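Local coordinates for protein sulfate adenylyltransferase, adenylylsulfate kinase (Thiobacillus denitrificans, PDB 3CR8) that transfers a phosphate from ATP to adenosine 5'-phosphosulfate as a hexameric APS kinase, probably for making activated sulfate, and lacks ATP sulfurylase activity, at residues W163-W169 with N190-L196; A171-M175 with L213-F217; R177-E181 with A313-P317. One frame throughout, in Å; residues are numbered along the deposited sequence.

Contact 1 (W163-W169 with N190-L196); sequences WRRIIAW and NEANLLL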
# COMPACT_ATOMS: atom_id res chain seq x y z
N TRP A 163 22.98 34.73 2.25
CA TRP A 163 23.64 34.12 1.12
C TRP A 163 24.66 35.08 0.54
O TRP A 163 24.51 36.28 0.67
CB TRP A 163 22.61 33.83 0.03
CG TRP A 163 21.73 32.65 0.26
CD1 TRP A 163 21.43 32.06 1.45
CD2 TRP A 163 21.01 31.94 -0.74
NE1 TRP A 163 20.58 31.00 1.25
CE2 TRP A 163 20.30 30.91 -0.09
CE3 TRP A 163 20.91 32.06 -2.12
CZ2 TRP A 163 19.49 30.00 -0.77
CZ3 TRP A 163 20.10 31.17 -2.81
CH2 TRP A 163 19.39 30.15 -2.13
N ARG A 164 25.69 34.56 -0.13
CA ARG A 164 26.67 35.40 -0.82
C ARG A 164 26.95 34.94 -2.26
O ARG A 164 26.74 35.66 -3.24
CB ARG A 164 27.99 35.42 -0.06
CG ARG A 164 27.99 36.12 1.29
CD ARG A 164 29.35 36.05 1.96
NE ARG A 164 29.66 34.73 2.53
CZ ARG A 164 30.90 34.29 2.79
NH1 ARG A 164 31.94 35.07 2.53
NH2 ARG A 164 31.11 33.08 3.32
N ARG A 165 27.42 33.71 -2.37
CA ARG A 165 27.84 33.11 -3.63
C ARG A 165 26.69 32.22 -4.09
O ARG A 165 26.21 31.37 -3.31
CB ARG A 165 29.09 32.27 -3.34
CG ARG A 165 29.76 31.60 -4.50
CD ARG A 165 30.56 30.43 -3.97
NE ARG A 165 31.72 30.16 -4.80
CZ ARG A 165 32.92 30.63 -4.51
NH1 ARG A 165 33.08 31.38 -3.43
NH2 ARG A 165 33.94 30.34 -5.30
N ILE A 166 26.26 32.39 -5.34
CA ILE A 166 25.02 31.79 -5.84
C ILE A 166 25.11 31.34 -7.30
O ILE A 166 25.38 32.15 -8.20
CB ILE A 166 23.84 32.78 -5.69
CG1 ILE A 166 23.72 33.27 -4.24
CG2 ILE A 166 22.55 32.16 -6.12
CD1 ILE A 166 22.84 34.50 -4.06
N ILE A 167 24.88 30.05 -7.52
CA ILE A 167 24.65 29.52 -8.85
C ILE A 167 23.19 29.73 -9.23
O ILE A 167 22.28 29.45 -8.44
CB ILE A 167 24.89 28.01 -8.91
CG1 ILE A 167 26.02 27.61 -7.99
CG2 ILE A 167 25.17 27.54 -10.34
CD1 ILE A 167 26.38 26.16 -8.15
N ALA A 168 22.97 30.20 -10.46
CA ALA A 168 21.64 30.35 -10.99
C ALA A 168 21.42 29.34 -12.09
O ALA A 168 22.35 29.00 -12.83
CB ALA A 168 21.44 31.74 -11.52
N TRP A 169 20.18 28.87 -12.19
CA TRP A 169 19.77 27.97 -13.25
C TRP A 169 18.51 28.64 -13.81
O TRP A 169 17.49 28.76 -13.12
CB TRP A 169 19.48 26.57 -12.67
CG TRP A 169 18.86 25.63 -13.63
CD1 TRP A 169 17.54 25.51 -13.93
CD2 TRP A 169 19.54 24.65 -14.40
NE1 TRP A 169 17.36 24.51 -14.85
CE2 TRP A 169 18.57 23.98 -15.17
CE3 TRP A 169 20.87 24.28 -14.52
CZ2 TRP A 169 18.90 22.97 -16.04
CZ3 TRP A 169 21.19 23.27 -15.39
CH2 TRP A 169 20.21 22.62 -16.13
N ASN A 190 31.04 24.12 -5.88
CA ASN A 190 31.43 25.53 -5.93
C ASN A 190 31.09 26.24 -4.64
O ASN A 190 31.14 27.46 -4.56
CB ASN A 190 30.74 26.24 -7.11
CG ASN A 190 31.26 25.77 -8.46
OD1 ASN A 190 32.16 26.39 -9.03
ND2 ASN A 190 30.71 24.67 -8.97
N GLU A 191 30.77 25.45 -3.61
CA GLU A 191 30.38 26.00 -2.32
C GLU A 191 29.39 27.16 -2.49
O GLU A 191 29.59 28.27 -1.94
CB GLU A 191 31.61 26.44 -1.53
CG GLU A 191 32.55 25.29 -1.15
CD GLU A 191 33.69 25.73 -0.23
OE1 GLU A 191 33.42 26.46 0.75
OE2 GLU A 191 34.84 25.35 -0.50
N ALA A 192 28.33 26.88 -3.25
CA ALA A 192 27.34 27.89 -3.61
C ALA A 192 25.90 27.52 -3.24
O ALA A 192 25.55 26.33 -3.16
CB ALA A 192 27.45 28.19 -5.11
N ASN A 193 25.10 28.55 -2.99
CA ASN A 193 23.64 28.41 -2.90
C ASN A 193 23.05 28.33 -4.30
O ASN A 193 23.70 28.70 -5.28
CB ASN A 193 23.02 29.55 -2.11
CG ASN A 193 23.68 29.75 -0.74
OD1 ASN A 193 23.16 29.30 0.28
ND2 ASN A 193 24.82 30.43 -0.72
N LEU A 194 21.82 27.82 -4.42
CA LEU A 194 21.25 27.54 -5.72
C LEU A 194 19.98 28.32 -5.90
O LEU A 194 19.12 28.32 -5.01
CB LEU A 194 20.94 26.06 -5.88
CG LEU A 194 20.25 25.68 -7.18
CD1 LEU A 194 21.18 25.91 -8.33
CD2 LEU A 194 19.77 24.23 -7.14
N LEU A 195 19.89 28.97 -7.06
CA LEU A 195 18.72 29.73 -7.48
C LEU A 195 18.05 29.08 -8.71
O LEU A 195 18.62 29.03 -9.81
CB LEU A 195 19.10 31.19 -7.75
CG LEU A 195 17.96 32.04 -8.33
CD1 LEU A 195 16.84 32.18 -7.30
CD2 LEU A 195 18.41 33.40 -8.78
N LEU A 196 16.85 28.56 -8.52
CA LEU A 196 16.08 28.05 -9.65
C LEU A 196 15.32 29.24 -10.19
O LEU A 196 14.46 29.83 -9.49
CB LEU A 196 15.12 26.97 -9.17
CG LEU A 196 15.82 25.79 -8.48
CD1 LEU A 196 14.82 24.85 -7.84
CD2 LEU A 196 16.67 25.04 -9.50

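Contact 2 (A171-M175 with L213-F217); sequences ARQPM and LVRSF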
# COMPACT_ATOMS: atom_id res chain seq x y z
N ALA A 171 16.01 28.05 -15.97
CA ALA A 171 15.31 27.01 -16.73
C ALA A 171 14.35 27.53 -17.79
O ALA A 171 13.69 28.55 -17.60
CB ALA A 171 14.58 26.08 -15.79
N ARG A 172 14.28 26.81 -18.91
CA ARG A 172 13.29 27.09 -19.94
C ARG A 172 12.36 25.90 -20.13
O ARG A 172 11.44 25.95 -20.95
CB ARG A 172 13.96 27.46 -21.26
CG ARG A 172 14.84 26.37 -21.81
CD ARG A 172 15.76 26.93 -22.89
NE ARG A 172 16.73 27.86 -22.31
CZ ARG A 172 17.98 27.54 -21.99
NH1 ARG A 172 18.44 26.30 -22.20
NH2 ARG A 172 18.78 28.46 -21.46
N GLN A 173 12.61 24.83 -19.37
CA GLN A 173 11.80 23.62 -19.45
C GLN A 173 11.93 22.80 -18.18
O GLN A 173 12.90 22.96 -17.44
CB GLN A 173 12.26 22.79 -20.62
CG GLN A 173 13.71 22.37 -20.55
CD GLN A 173 13.99 21.11 -21.37
OE1 GLN A 173 15.14 20.83 -21.74
NE2 GLN A 173 12.93 20.34 -21.66
N PRO A 174 10.97 21.90 -17.92
CA PRO A 174 10.92 21.21 -16.63
C PRO A 174 12.18 20.48 -16.32
O PRO A 174 12.93 20.11 -17.22
CB PRO A 174 9.78 20.21 -16.79
CG PRO A 174 8.97 20.74 -17.88
CD PRO A 174 9.92 21.44 -18.83
N MET A 175 12.39 20.26 -15.03
CA MET A 175 13.57 19.64 -14.50
C MET A 175 13.24 18.23 -14.04
O MET A 175 12.25 18.02 -13.34
CB MET A 175 14.07 20.48 -13.31
CG MET A 175 15.32 19.95 -12.65
SD MET A 175 16.03 21.12 -11.49
CE MET A 175 16.81 22.30 -12.61
N LEU A 213 5.17 25.42 -16.64
CA LEU A 213 6.57 25.44 -16.26
C LEU A 213 6.71 25.76 -14.80
O LEU A 213 7.40 25.09 -14.07
CB LEU A 213 7.28 26.50 -17.05
CG LEU A 213 8.72 26.26 -17.44
CD1 LEU A 213 9.40 27.57 -17.24
CD2 LEU A 213 9.36 25.14 -16.60
N VAL A 214 6.06 26.82 -14.36
CA VAL A 214 6.17 27.17 -12.96
C VAL A 214 5.65 26.01 -12.14
O VAL A 214 6.25 25.64 -11.14
CB VAL A 214 5.41 28.44 -12.62
CG1 VAL A 214 5.37 28.65 -11.09
CG2 VAL A 214 6.04 29.61 -13.34
N ARG A 215 4.53 25.43 -12.56
CA ARG A 215 3.93 24.41 -11.71
C ARG A 215 4.82 23.17 -11.58
O ARG A 215 4.85 22.53 -10.53
CB ARG A 215 2.52 24.05 -12.18
CG ARG A 215 1.60 23.73 -11.02
CD ARG A 215 0.21 24.13 -11.38
NE ARG A 215 0.05 23.99 -12.82
CZ ARG A 215 -0.69 24.81 -13.56
NH1 ARG A 215 -1.33 25.83 -12.97
NH2 ARG A 215 -0.78 24.62 -14.88
N SER A 216 5.55 22.85 -12.63
CA SER A 216 6.45 21.73 -12.58
C SER A 216 7.66 22.00 -11.68
O SER A 216 8.26 21.06 -11.17
CB SER A 216 6.90 21.36 -14.00
OG SER A 216 7.96 22.19 -14.44
N PHE A 217 8.02 23.26 -11.49
CA PHE A 217 9.06 23.61 -10.53
C PHE A 217 8.55 23.52 -9.11
O PHE A 217 9.21 22.98 -8.24
CB PHE A 217 9.69 24.96 -10.83
CG PHE A 217 10.85 24.86 -11.74
CD1 PHE A 217 10.66 24.78 -13.11
CD2 PHE A 217 12.14 24.75 -11.22
CE1 PHE A 217 11.73 24.63 -13.97
CE2 PHE A 217 13.22 24.61 -12.08
CZ PHE A 217 13.02 24.54 -13.44

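Contact 3 (R177-E181 with A313-P317); sequences RAQYE and AEHLP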
# COMPACT_ATOMS: atom_id res chain seq x y z
N ARG A 177 15.41 14.25 -12.83
CA ARG A 177 16.43 13.85 -11.87
C ARG A 177 17.88 14.16 -12.27
O ARG A 177 18.72 14.43 -11.42
CB ARG A 177 16.26 12.38 -11.50
CG ARG A 177 17.18 11.89 -10.42
CD ARG A 177 16.69 10.61 -9.80
NE ARG A 177 15.46 10.83 -9.06
CZ ARG A 177 14.72 9.85 -8.53
NH1 ARG A 177 15.10 8.59 -8.68
NH2 ARG A 177 13.61 10.15 -7.86
N ALA A 178 18.18 14.14 -13.56
CA ALA A 178 19.53 14.47 -14.03
C ALA A 178 19.93 15.93 -13.78
O ALA A 178 21.00 16.22 -13.20
CB ALA A 178 19.69 14.14 -15.50
N GLN A 179 19.11 16.86 -14.24
CA GLN A 179 19.39 18.24 -13.94
C GLN A 179 19.41 18.47 -12.42
O GLN A 179 20.34 19.08 -11.89
CB GLN A 179 18.43 19.19 -14.67
CG GLN A 179 17.15 18.57 -15.18
CD GLN A 179 17.33 17.87 -16.50
OE1 GLN A 179 18.41 17.91 -17.08
NE2 GLN A 179 16.28 17.23 -16.98
N TYR A 180 18.40 17.98 -11.72
CA TYR A 180 18.36 18.10 -10.27
C TYR A 180 19.66 17.59 -9.64
O TYR A 180 20.28 18.31 -8.88
CB TYR A 180 17.14 17.36 -9.70
CG TYR A 180 17.23 17.01 -8.23
CD1 TYR A 180 16.81 17.89 -7.25
CD2 TYR A 180 17.73 15.78 -7.83
CE1 TYR A 180 16.89 17.56 -5.91
CE2 TYR A 180 17.84 15.44 -6.50
CZ TYR A 180 17.41 16.33 -5.54
OH TYR A 180 17.48 15.97 -4.21
N GLU A 181 20.08 16.37 -9.95
CA GLU A 181 21.30 15.83 -9.33
C GLU A 181 22.56 16.65 -9.70
O GLU A 181 23.45 16.84 -8.87
CB GLU A 181 21.47 14.32 -9.60
CG GLU A 181 20.80 13.40 -8.55
CD GLU A 181 20.92 11.89 -8.88
OE1 GLU A 181 20.12 11.08 -8.35
OE2 GLU A 181 21.81 11.51 -9.68
N ALA A 313 23.95 3.92 -8.52
CA ALA A 313 22.62 4.45 -8.21
C ALA A 313 22.62 5.97 -8.20
O ALA A 313 22.17 6.64 -7.25
CB ALA A 313 22.13 3.90 -6.88
N GLU A 314 23.22 6.61 -9.24
CA GLU A 314 23.22 8.07 -9.34
C GLU A 314 23.68 8.56 -10.69
O GLU A 314 24.40 7.89 -11.38
CB GLU A 314 24.08 8.71 -8.26
CG GLU A 314 25.46 8.15 -8.21
CD GLU A 314 26.27 8.74 -7.09
OE1 GLU A 314 25.64 9.32 -6.18
OE2 GLU A 314 27.52 8.64 -7.12
N HIS A 315 23.23 9.76 -11.07
CA HIS A 315 23.64 10.38 -12.32
C HIS A 315 24.99 11.04 -12.16
O HIS A 315 25.30 11.67 -11.14
CB HIS A 315 22.65 11.45 -12.73
CG HIS A 315 21.27 10.93 -12.97
ND1 HIS A 315 20.76 10.73 -14.24
CD2 HIS A 315 20.30 10.57 -12.10
CE1 HIS A 315 19.52 10.28 -14.14
NE2 HIS A 315 19.22 10.18 -12.85
N LEU A 316 25.80 10.91 -13.20
CA LEU A 316 27.10 11.53 -13.25
C LEU A 316 27.23 12.14 -14.64
O LEU A 316 26.63 11.67 -15.62
CB LEU A 316 28.22 10.48 -13.04
CG LEU A 316 28.23 9.75 -11.70
CD1 LEU A 316 29.19 8.55 -11.74
CD2 LEU A 316 28.56 10.73 -10.57
N PRO A 317 28.05 13.18 -14.74
CA PRO A 317 28.46 13.60 -16.08
C PRO A 317 29.15 12.42 -16.77
O PRO A 317 29.92 11.68 -16.15
CB PRO A 317 29.43 14.75 -15.79
CG PRO A 317 29.05 15.24 -14.44
CD PRO A 317 28.63 14.02 -13.68

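Contact 1 (W163-W169 with N190-L196)
The indole of Trp163 and the amide of Asn193 lie stacked, their planes 21° apart. Asn193 CB sits over one face, 3.3 Å from the centroid of the six-membered ring and close to its normal, a CH-pi contact. The indole also meets the ring of Phe158, planes nearly parallel. At the indole edge, near the plane, are Leu194 O, 3.4 Å from Trp163 CH2, and Ile166 CD1. Asn193 OD1 stands above the face; its angle to Trp163 NE1 is too poor for a hydrogen bond, and it accepts a weak one from Gln531 of the second subunit. With CG beside its backbone N (chi1 -53°), Asn193 brings ND2 to Arg165 O at 3.1 Å, an almost straight bond (173°). Asn193 N reaches the same oxygen, at 3.0 Å, from the opposite face of the carbonyl plane. From there the ladder of strands 166-169 and 193-196 is parallel: Ile167 N bonds Asn193 O (2.9 Å), Leu195 N bonds Ile167 O (2.8 Å) and Trp169 N bonds Leu195 O (2.9 Å). Ile166 CG2 packs on Leu195 CB on one side of the sheet. Ile167 and Leu194 are on the other, under helix 177-189, which completes the beta-alpha-beta unit. Chemically, the Asn193 side chain doubles the ladder's first rung: two donors grip Arg165 O, and the ND2 bond fixes the amide rotation that keeps OD1 over the indole.

Contact 2 (A171-M175 with L213-F217)
In the ATP-sulfurylase-like domain, the loop that leaves strand 166-169 lays Ala171, Pro174 and Met175 against Leu213, Ser216 and Phe217 of helix 210-220. No hydrogen bond joins the two segments, so the evidence for the contact is van der Waals approach. The far end of the Phe217 ring enters the bend of the loop: CZ meets Ala171 CB obliquely at 3.2 Å and Met175 CB at 4.2 Å. The backbone oxygen of Gln173 lies at the ring edge, near its plane, O to Phe217 CE1 4.0 Å. One turn back along the helix, the Leu213 branch CD2 rests on the peptide linking Gln173 to Pro174, 3.8 Å from Gln173 C. Pro174 CB stands over the side chain of Ser216, 3.6 Å from OG. That hydroxyl is placed between its own backbone N and carbonyl carbon (chi1 82°), where it bonds Leu213 O at 3.0 Å and presents its flank to the proline. Leu213 O thus accepts from Ser216 OG and Phe217 N on the same face of its plane, one turn down the helix. By sequence, Ala171-Pro174 probably occupies the last four positions of the Q-x-R-N-P motif of ATP sulfurylases, with Gln173 where the motif has asparagine, in a loop following the first strand of a Rossmann-like nucleotidyltransferase fold.

Contact 3 (R177-E181 with A313-P317)
His315, on strand 314-317, is held against the first turn of helix 177-189 by Glu181, Ala178 and Arg177. Its CG turns beside the backbone N, anti to the carbonyl carbon (chi1 -61°), and this carries the imidazole to the helix. Ala178 CA and the carbonyl group of Arg177 lie over one ring face, toward the rim, and Ala178 CB approaches ND1 of His315 at 3.8 Å. The methylenes of Arg177 pass the NE2 corner of the ring, with Arg177 CG 3.6 Å from His315 NE2. Further out the arginine chain bends, carrying its guanidinium off to a cation-pi contact with Phe351. Glu181, extended beyond CG, comes to the ring edge with its carboxylate turned 71° from the ring plane. Its OE2 is 3.0 Å from His315 CD2, and it takes the backbone N-H of His315 in a bond of 2.6 Å and 160°, met nearly along the C-O axis. The same oxygen touches Glu314 CB at 3.9 Å, whereas the carboxylate of Glu314 turns elsewhere, to salt bridges with Arg312 and with Arg337 of the second subunit. Replacing His315 with an alanine would probably leave the Trp348 carbonyl without its NE2 donor and open a gap against Ala178 and the Arg177 methylenes. The chemistry thus divides the histidine: its main chain is bound to a carboxylate and its NE2 donates to Trp348 O; Glu181 might favour a protonated ring, though the nearby Arg177 would work against it, so the charge stays undecided.

From the N terminus the chain supplies 163-169, 171-175 and 177-181 in turn, and their partners follow in the same order, so every pair of contacts crosses and none nests. Contact 1 closes the short loop of one beta-alpha-beta unit, whose connection contains the first segments of the other two. Contact 2 closes a longer loop, tying that connection to helix 210-220, the next helix after strand 193-196. Contact 3 spans 131 intervening residues and brings the three-stranded antiparallel sheet onto helix 177-189. Met175 joins all three: its CE packs on Trp169 and Leu196, and its CG on the backbone of Tyr180. Contacts 1 and 3 both also reach the second subunit.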